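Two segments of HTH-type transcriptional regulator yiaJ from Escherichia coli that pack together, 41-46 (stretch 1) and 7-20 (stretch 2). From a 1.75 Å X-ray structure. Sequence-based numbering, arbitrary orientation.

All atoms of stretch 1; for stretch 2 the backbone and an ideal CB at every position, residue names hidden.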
ATOM      1  N   LEU A  41       6.959   1.476  -6.671  1.00 19.99           N
ATOM      2  CA  LEU A  41       6.579   0.074  -6.819  1.00 20.04           C
ATOM      3  C   LEU A  41       7.794  -0.755  -7.200  1.00 20.76           C
ATOM      4  O   LEU A  41       8.190  -0.761  -8.365  1.00 21.82           O
ATOM      5  CB  LEU A  41       5.446  -0.097  -7.844  1.00 19.14           C
ATOM      6  CG  LEU A  41       4.787  -1.479  -7.850  1.00 18.48           C
ATOM      7  CD1 LEU A  41       4.288  -1.830  -6.431  1.00 15.96           C
ATOM      8  CD2 LEU A  41       3.625  -1.506  -8.831  1.00 18.07           C
ATOM      9  N   ILE A  42       8.387  -1.446  -6.227  1.00 20.01           N
ATOM     10  CA  ILE A  42       9.613  -2.206  -6.509  1.00 20.04           C
ATOM     11  C   ILE A  42       9.370  -3.654  -6.894  1.00 19.67           C
ATOM     12  O   ILE A  42      10.275  -4.328  -7.387  1.00 19.83           O
ATOM     13  CB  ILE A  42      10.637  -2.079  -5.351  1.00 19.88           C
ATOM     14  CG1 ILE A  42      10.080  -2.681  -4.043  1.00 19.60           C
ATOM     15  CG2 ILE A  42      11.055  -0.596  -5.191  1.00 20.47           C
ATOM     16  CD1 ILE A  42      11.115  -2.767  -2.905  1.00 20.58           C
ATOM     17  N   TYR A  43       8.147  -4.133  -6.690  1.00 19.17           N
ATOM     18  CA  TYR A  43       7.846  -5.532  -6.920  1.00 20.18           C
ATOM     19  C   TYR A  43       6.338  -5.662  -7.080  1.00 19.73           C
ATOM     20  O   TYR A  43       5.562  -5.031  -6.346  1.00 20.28           O
ATOM     21  CB  TYR A  43       8.378  -6.324  -5.728  1.00 20.10           C
ATOM     22  CG  TYR A  43       8.125  -7.801  -5.703  1.00 22.99           C
ATOM     23  CD1 TYR A  43       9.153  -8.697  -5.953  1.00 25.91           C
ATOM     24  CD2 TYR A  43       6.875  -8.310  -5.348  1.00 22.13           C
ATOM     25  CE1 TYR A  43       8.942 -10.070  -5.884  1.00 25.44           C
ATOM     26  CE2 TYR A  43       6.658  -9.671  -5.276  1.00 24.78           C
ATOM     27  CZ  TYR A  43       7.695 -10.543  -5.540  1.00 25.19           C
ATOM     28  OH  TYR A  43       7.485 -11.902  -5.451  1.00 27.06           O
ATOM     29  N   LYS A  44       5.926  -6.441  -8.068  1.00 18.76           N
ATOM     30  CA  LYS A  44       4.501  -6.658  -8.327  1.00 19.30           C
ATOM     31  C   LYS A  44       4.238  -8.071  -8.863  1.00 19.52           C
ATOM     32  O   LYS A  44       4.960  -8.545  -9.733  1.00 19.28           O
ATOM     33  CB  LYS A  44       3.944  -5.609  -9.315  1.00 18.74           C
ATOM     34  CG  LYS A  44       2.423  -5.674  -9.480  1.00 18.21           C
ATOM     35  CD  LYS A  44       1.932  -4.918 -10.713  1.00 18.81           C
ATOM     36  CE  LYS A  44       0.389  -4.973 -10.800  1.00 17.86           C
ATOM     37  NZ  LYS A  44      -0.141  -4.588 -12.186  1.00 17.98           N
ATOM     38  N   LEU A  45       3.204  -8.720  -8.330  1.00 19.02           N
ATOM     39  CA  LEU A  45       2.703  -9.987  -8.869  1.00 19.50           C
ATOM     40  C   LEU A  45       1.303  -9.795  -9.410  1.00 19.27           C
ATOM     41  O   LEU A  45       0.408  -9.312  -8.714  1.00 19.40           O
ATOM     42  CB  LEU A  45       2.700 -11.105  -7.799  1.00 19.46           C
ATOM     43  CG  LEU A  45       4.075 -11.382  -7.173  1.00 20.61           C
ATOM     44  CD1 LEU A  45       3.961 -12.246  -5.944  1.00 20.35           C
ATOM     45  CD2 LEU A  45       5.059 -12.010  -8.191  1.00 18.37           C
ATOM     46  N   GLU A  46       1.109 -10.192 -10.661  1.00 19.17           N
ATOM     47  CA  GLU A  46      -0.207 -10.172 -11.274  1.00 19.07           C
ATOM     48  C   GLU A  46      -1.120 -11.200 -10.601  1.00 19.24           C
ATOM     49  O   GLU A  46      -0.619 -12.141  -9.992  1.00 19.43           O
ATOM     50  CB  GLU A  46      -0.073 -10.461 -12.780  1.00 19.21           C
ATOM     51  CG  GLU A  46       0.616  -9.351 -13.578  1.00 19.29           C
ATOM     52  CD  GLU A  46      -0.082  -7.989 -13.466  1.00 21.73           C
ATOM     53  OE1 GLU A  46      -1.324  -7.946 -13.365  1.00 22.01           O
ATOM     54  OE2 GLU A  46       0.613  -6.948 -13.497  1.00 21.85           O
ATOM     55  N   UNK A   7      17.062  -2.345  -3.165  1.00 45.42           N
ATOM     56  CA  UNK A   7      15.791  -3.133  -3.242  1.00 45.28           C
ATOM     57  C   UNK A   7      16.043  -4.634  -3.369  1.00 45.00           C
ATOM     58  O   UNK A   7      15.172  -5.444  -3.042  1.00 44.70           O
ATOM     59  CB  UNK A   7      14.950  -2.668  -4.433  1.00 45.28           C
ATOM     60  N   UNK A   8      17.234  -4.987  -3.849  1.00 44.70           N
ATOM     61  CA  UNK A   8      17.648  -6.383  -4.017  1.00 44.04           C
ATOM     62  C   UNK A   8      17.524  -7.201  -2.732  1.00 42.73           C
ATOM     63  O   UNK A   8      16.889  -8.267  -2.724  1.00 42.37           O
ATOM     64  CB  UNK A   8      19.094  -6.436  -4.515  1.00 44.04           C
ATOM     65  N   UNK A   9      18.151  -6.705  -1.663  1.00 41.04           N
ATOM     66  CA  UNK A   9      18.135  -7.376  -0.367  1.00 39.53           C
ATOM     67  C   UNK A   9      16.717  -7.556   0.172  1.00 37.33           C
ATOM     68  O   UNK A   9      16.359  -8.648   0.596  1.00 36.72           O
ATOM     69  CB  UNK A   9      18.975  -6.587   0.639  1.00 39.53           C
ATOM     70  N   UNK A  10      15.914  -6.491   0.145  1.00 34.74           N
ATOM     71  CA  UNK A  10      14.534  -6.595   0.626  1.00 32.77           C
ATOM     72  C   UNK A  10      13.664  -7.508  -0.267  1.00 32.02           C
ATOM     73  O   UNK A  10      12.839  -8.269   0.241  1.00 31.50           O
ATOM     74  CB  UNK A  10      13.911  -5.200   0.700  1.00 32.77           C
ATOM     75  N   UNK A  11      13.861  -7.461  -1.578  1.00 31.23           N
ATOM     76  CA  UNK A  11      13.087  -8.354  -2.451  1.00 31.03           C
ATOM     77  C   UNK A  11      13.456  -9.825  -2.185  1.00 31.41           C
ATOM     78  O   UNK A  11      12.579 -10.694  -2.127  1.00 30.88           O
ATOM     79  CB  UNK A  11      13.330  -8.004  -3.920  1.00 31.03           C
ATOM     80  N   UNK A  12      14.745 -10.084  -1.941  1.00 31.50           N
ATOM     81  CA  UNK A  12      15.190 -11.430  -1.567  1.00 32.00           C
ATOM     82  C   UNK A  12      14.502 -11.972  -0.305  1.00 31.06           C
ATOM     83  O   UNK A  12      14.063 -13.126  -0.270  1.00 30.89           O
ATOM     84  CB  UNK A  12      16.705 -11.424  -1.354  1.00 32.00           C
ATOM     85  N   UNK A  13      14.418 -11.136   0.722  1.00 30.10           N
ATOM     86  CA  UNK A  13      13.674 -11.446   1.938  1.00 29.13           C
ATOM     87  C   UNK A  13      12.179 -11.615   1.652  1.00 28.06           C
ATOM     88  O   UNK A  13      11.557 -12.587   2.102  1.00 27.33           O
ATOM     89  CB  UNK A  13      13.888 -10.347   2.981  1.00 29.13           C
ATOM     90  N   UNK A  14      11.600 -10.656   0.925  1.00 26.68           N
ATOM     91  CA  UNK A  14      10.142 -10.571   0.813  1.00 25.97           C
ATOM     92  C   UNK A  14       9.503 -11.535  -0.189  1.00 25.51           C
ATOM     93  O   UNK A  14       8.396 -12.034   0.059  1.00 25.25           O
ATOM     94  CB  UNK A  14       9.758  -9.141   0.427  1.00 25.97           C
ATOM     95  N   UNK A  15      10.190 -11.800  -1.306  1.00 25.09           N
ATOM     96  CA  UNK A  15       9.588 -12.535  -2.433  1.00 24.65           C
ATOM     97  C   UNK A  15       8.847 -13.850  -2.098  1.00 24.56           C
ATOM     98  O   UNK A  15       7.736 -14.031  -2.566  1.00 24.25           O
ATOM     99  CB  UNK A  15      10.696 -12.858  -3.437  1.00 24.65           C
ATOM    100  N   UNK A  16       9.409 -14.752  -1.283  1.00 25.49           N
ATOM    101  CA  UNK A  16       8.696 -16.001  -0.967  1.00 25.47           C
ATOM    102  C   UNK A  16       7.356 -15.726  -0.283  1.00 25.33           C
ATOM    103  O   UNK A  16       6.364 -16.435  -0.510  1.00 24.77           O
ATOM    104  CB  UNK A  16       9.560 -16.892  -0.072  1.00 25.47           C
ATOM    105  N   UNK A  17       7.349 -14.696   0.567  1.00 24.74           N
ATOM    106  CA  UNK A  17       6.170 -14.317   1.330  1.00 24.06           C
ATOM    107  C   UNK A  17       5.122 -13.654   0.441  1.00 22.88           C
ATOM    108  O   UNK A  17       3.933 -13.931   0.575  1.00 22.37           O
ATOM    109  CB  UNK A  17       6.560 -13.379   2.474  1.00 24.06           C
ATOM    110  N   UNK A  18       5.567 -12.769  -0.450  1.00 21.92           N
ATOM    111  CA  UNK A  18       4.652 -12.106  -1.371  1.00 20.98           C
ATOM    112  C   UNK A  18       4.053 -13.115  -2.355  1.00 20.77           C
ATOM    113  O   UNK A  18       2.852 -13.085  -2.629  1.00 19.76           O
ATOM    114  CB  UNK A  18       5.373 -10.988  -2.127  1.00 20.98           C
ATOM    115  N   UNK A  19       4.883 -14.025  -2.870  1.00 20.27           N
ATOM    116  CA  UNK A  19       4.372 -15.096  -3.741  1.00 20.56           C
ATOM    117  C   UNK A  19       3.322 -15.961  -3.042  1.00 20.26           C
ATOM    118  O   UNK A  19       2.280 -16.288  -3.611  1.00 21.01           O
ATOM    119  CB  UNK A  19       5.527 -15.979  -4.217  1.00 20.56           C
ATOM    120  N   UNK A  20       3.618 -16.346  -1.808  1.00 20.90           N
ATOM    121  CA  UNK A  20       2.668 -17.092  -0.986  1.00 20.71           C
ATOM    122  C   UNK A  20       1.330 -16.373  -0.879  1.00 20.75           C
ATOM    123  O   UNK A  20       0.274 -16.993  -1.007  1.00 21.15           O
ATOM    124  CB  UNK A  20       3.246 -17.324   0.411  1.00 20.71           C
TER

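Strand 41-45 runs at 24° to helix 8-20, the axes 9.5 Å apart at their closest, and offers three apolar groups in turn: the Ile42 methyls, the Tyr43 ring and the Leu45 methyls.

Position 7 points toward the strand, with its ideal CB 4.1 Å from Ile42 CD1. A small residue, polar or apolar, would fit. It is Ser7, whose OG lies 3.8 Å from Ile42 CG2, a plain packing contact.

Positions 8 and 9 find nothing of stretch 1 within reach, so this contact sets no rule; they are Leu8 and Asn9.

Position 10 points sideways, its ideal CB 5.2 Å from Ile42 CD1. A branched aliphatic could close that gap, and Ile10 does so with CG2, 3.9 Å from Ile42 CD1, while the end of its side chain leads away.

Position 11 points at the strand, its ideal CB 4.7 Å from Tyr43 CD1. With Ile42 also near, a medium aliphatic such as valine, leucine, isoleucine or methionine would suit. Ile11 bridges the two: CG2 meets Tyr43 CD1 at 3.6 Å, and CD1 reaches Ile42 O at 3.5 Å and Ile42 CD1 at 4.3 Å.

Positions 12 and 13 are out of reach and hold His12 and Ile13. Position 14 points toward the strand but touches nothing there; the CB of Ala14 stays 6.5 Å from Tyr43 CD1.

At position 15 the ideal CB already sits 3.9 Å from Tyr43 OH, which favours a small residue. Ala15 sets its CB 3.9 Å from Tyr43 CE1. Its O lies 3.6 Å from Tyr43 OH without a hydrogen bond across the contact; that hydroxyl is satisfied elsewhere in the structure.

Position 16 points away, and its N has no bond to the preceding turn, so the kinked helix can accept proline: Pro16. Position 17 looks sideways into space free of stretch 1 and carries His17.

Position 18 points toward the strand, its ideal CB 3.6 Å from Tyr43 CE2 and 4.3 Å from Leu45 CD1. An aliphatic side chain suits such neighbours. Leu18, in the m,t rotamer, brings CD1 to 3.5 Å from Tyr43 CE2.

Position 19 is sideways, near Leu45 CD1 and Tyr43 OH. A side chain with an aliphatic stem would pack here, whether its end is polar or not. Glu19 rests CG 3.6 Å from Tyr43 OH and 4.0 Å from Leu45 CD1.

Position 20 points away and is undemanding: Ala20.

Stretch 2, residues 7-20: SLNIIHIAAPHLEA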
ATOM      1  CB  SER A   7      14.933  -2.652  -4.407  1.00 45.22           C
ATOM      2  OG  SER A   7      14.673  -1.268  -4.280  1.00 46.39           O
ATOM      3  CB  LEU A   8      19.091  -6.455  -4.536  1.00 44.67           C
ATOM      4  CG  LEU A   8      19.410  -5.803  -5.882  1.00 46.46           C
ATOM      5  CD1 LEU A   8      20.928  -5.615  -6.022  1.00 48.07           C
ATOM      6  CD2 LEU A   8      18.834  -6.614  -7.053  1.00 47.99           C
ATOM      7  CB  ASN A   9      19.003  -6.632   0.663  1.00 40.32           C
ATOM      8  CG  ASN A   9      20.463  -6.524   0.237  1.00 43.25           C
ATOM      9  OD1 ASN A   9      20.920  -7.230  -0.678  1.00 46.20           O
ATOM     10  ND2 ASN A   9      21.209  -5.631   0.900  1.00 45.88           N
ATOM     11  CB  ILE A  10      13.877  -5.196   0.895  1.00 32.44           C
ATOM     12  CG1 ILE A  10      12.557  -5.349   1.668  1.00 31.56           C
ATOM     13  CG2 ILE A  10      13.651  -4.406  -0.411  1.00 32.36           C
ATOM     14  CD1 ILE A  10      12.713  -5.807   3.115  1.00 31.65           C
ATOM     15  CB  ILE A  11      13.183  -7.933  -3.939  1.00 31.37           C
ATOM     16  CG1 ILE A  11      12.365  -6.647  -4.144  1.00 30.44           C
ATOM     17  CG2 ILE A  11      12.611  -9.018  -4.853  1.00 30.02           C
ATOM     18  CD1 ILE A  11      12.764  -5.826  -5.359  1.00 31.42           C
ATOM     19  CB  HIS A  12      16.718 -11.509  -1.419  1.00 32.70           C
ATOM     20  CG  HIS A  12      17.217 -12.916  -1.298  1.00 36.80           C
ATOM     21  ND1 HIS A  12      17.244 -13.788  -2.367  1.00 39.30           N
ATOM     22  CD2 HIS A  12      17.648 -13.621  -0.223  1.00 40.33           C
ATOM     23  CE1 HIS A  12      17.693 -14.963  -1.959  1.00 41.95           C
ATOM     24  NE2 HIS A  12      17.947 -14.888  -0.662  1.00 41.07           N
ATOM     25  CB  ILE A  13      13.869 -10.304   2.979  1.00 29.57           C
ATOM     26  CG1 ILE A  13      15.324 -10.239   3.457  1.00 31.04           C
ATOM     27  CG2 ILE A  13      12.866 -10.444   4.180  1.00 29.69           C
ATOM     28  CD1 ILE A  13      15.559  -9.209   4.563  1.00 30.73           C
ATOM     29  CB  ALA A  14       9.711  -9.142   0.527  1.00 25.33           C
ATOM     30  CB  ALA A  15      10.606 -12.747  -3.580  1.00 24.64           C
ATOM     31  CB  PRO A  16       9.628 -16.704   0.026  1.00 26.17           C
ATOM     32  CG  PRO A  16      10.946 -16.069  -0.139  1.00 27.17           C
ATOM     33  CD  PRO A  16      10.696 -14.662  -0.571  1.00 25.48           C
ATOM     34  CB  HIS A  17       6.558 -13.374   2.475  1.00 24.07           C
ATOM     35  CG  HIS A  17       7.506 -13.984   3.453  1.00 25.77           C
ATOM     36  ND1 HIS A  17       7.122 -14.965   4.340  1.00 27.01           N
ATOM     37  CD2 HIS A  17       8.828 -13.776   3.666  1.00 28.36           C
ATOM     38  CE1 HIS A  17       8.162 -15.322   5.073  1.00 28.48           C
ATOM     39  NE2 HIS A  17       9.211 -14.617   4.682  1.00 28.35           N
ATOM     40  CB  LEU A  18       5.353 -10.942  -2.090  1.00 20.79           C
ATOM     41  CG  LEU A  18       5.875  -9.850  -1.144  1.00 21.05           C
ATOM     42  CD1 LEU A  18       6.841  -8.926  -1.870  1.00 20.52           C
ATOM     43  CD2 LEU A  18       4.731  -9.058  -0.536  1.00 20.80           C
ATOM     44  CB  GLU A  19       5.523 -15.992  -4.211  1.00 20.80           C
ATOM     45  CG  GLU A  19       6.405 -15.349  -5.267  1.00 22.68           C
ATOM     46  CD  GLU A  19       7.481 -16.303  -5.765  1.00 25.68           C
ATOM     47  OE1 GLU A  19       7.319 -17.532  -5.595  1.00 29.28           O
ATOM     48  OE2 GLU A  19       8.476 -15.826  -6.317  1.00 26.01           O
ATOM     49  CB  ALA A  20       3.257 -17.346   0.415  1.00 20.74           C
TER
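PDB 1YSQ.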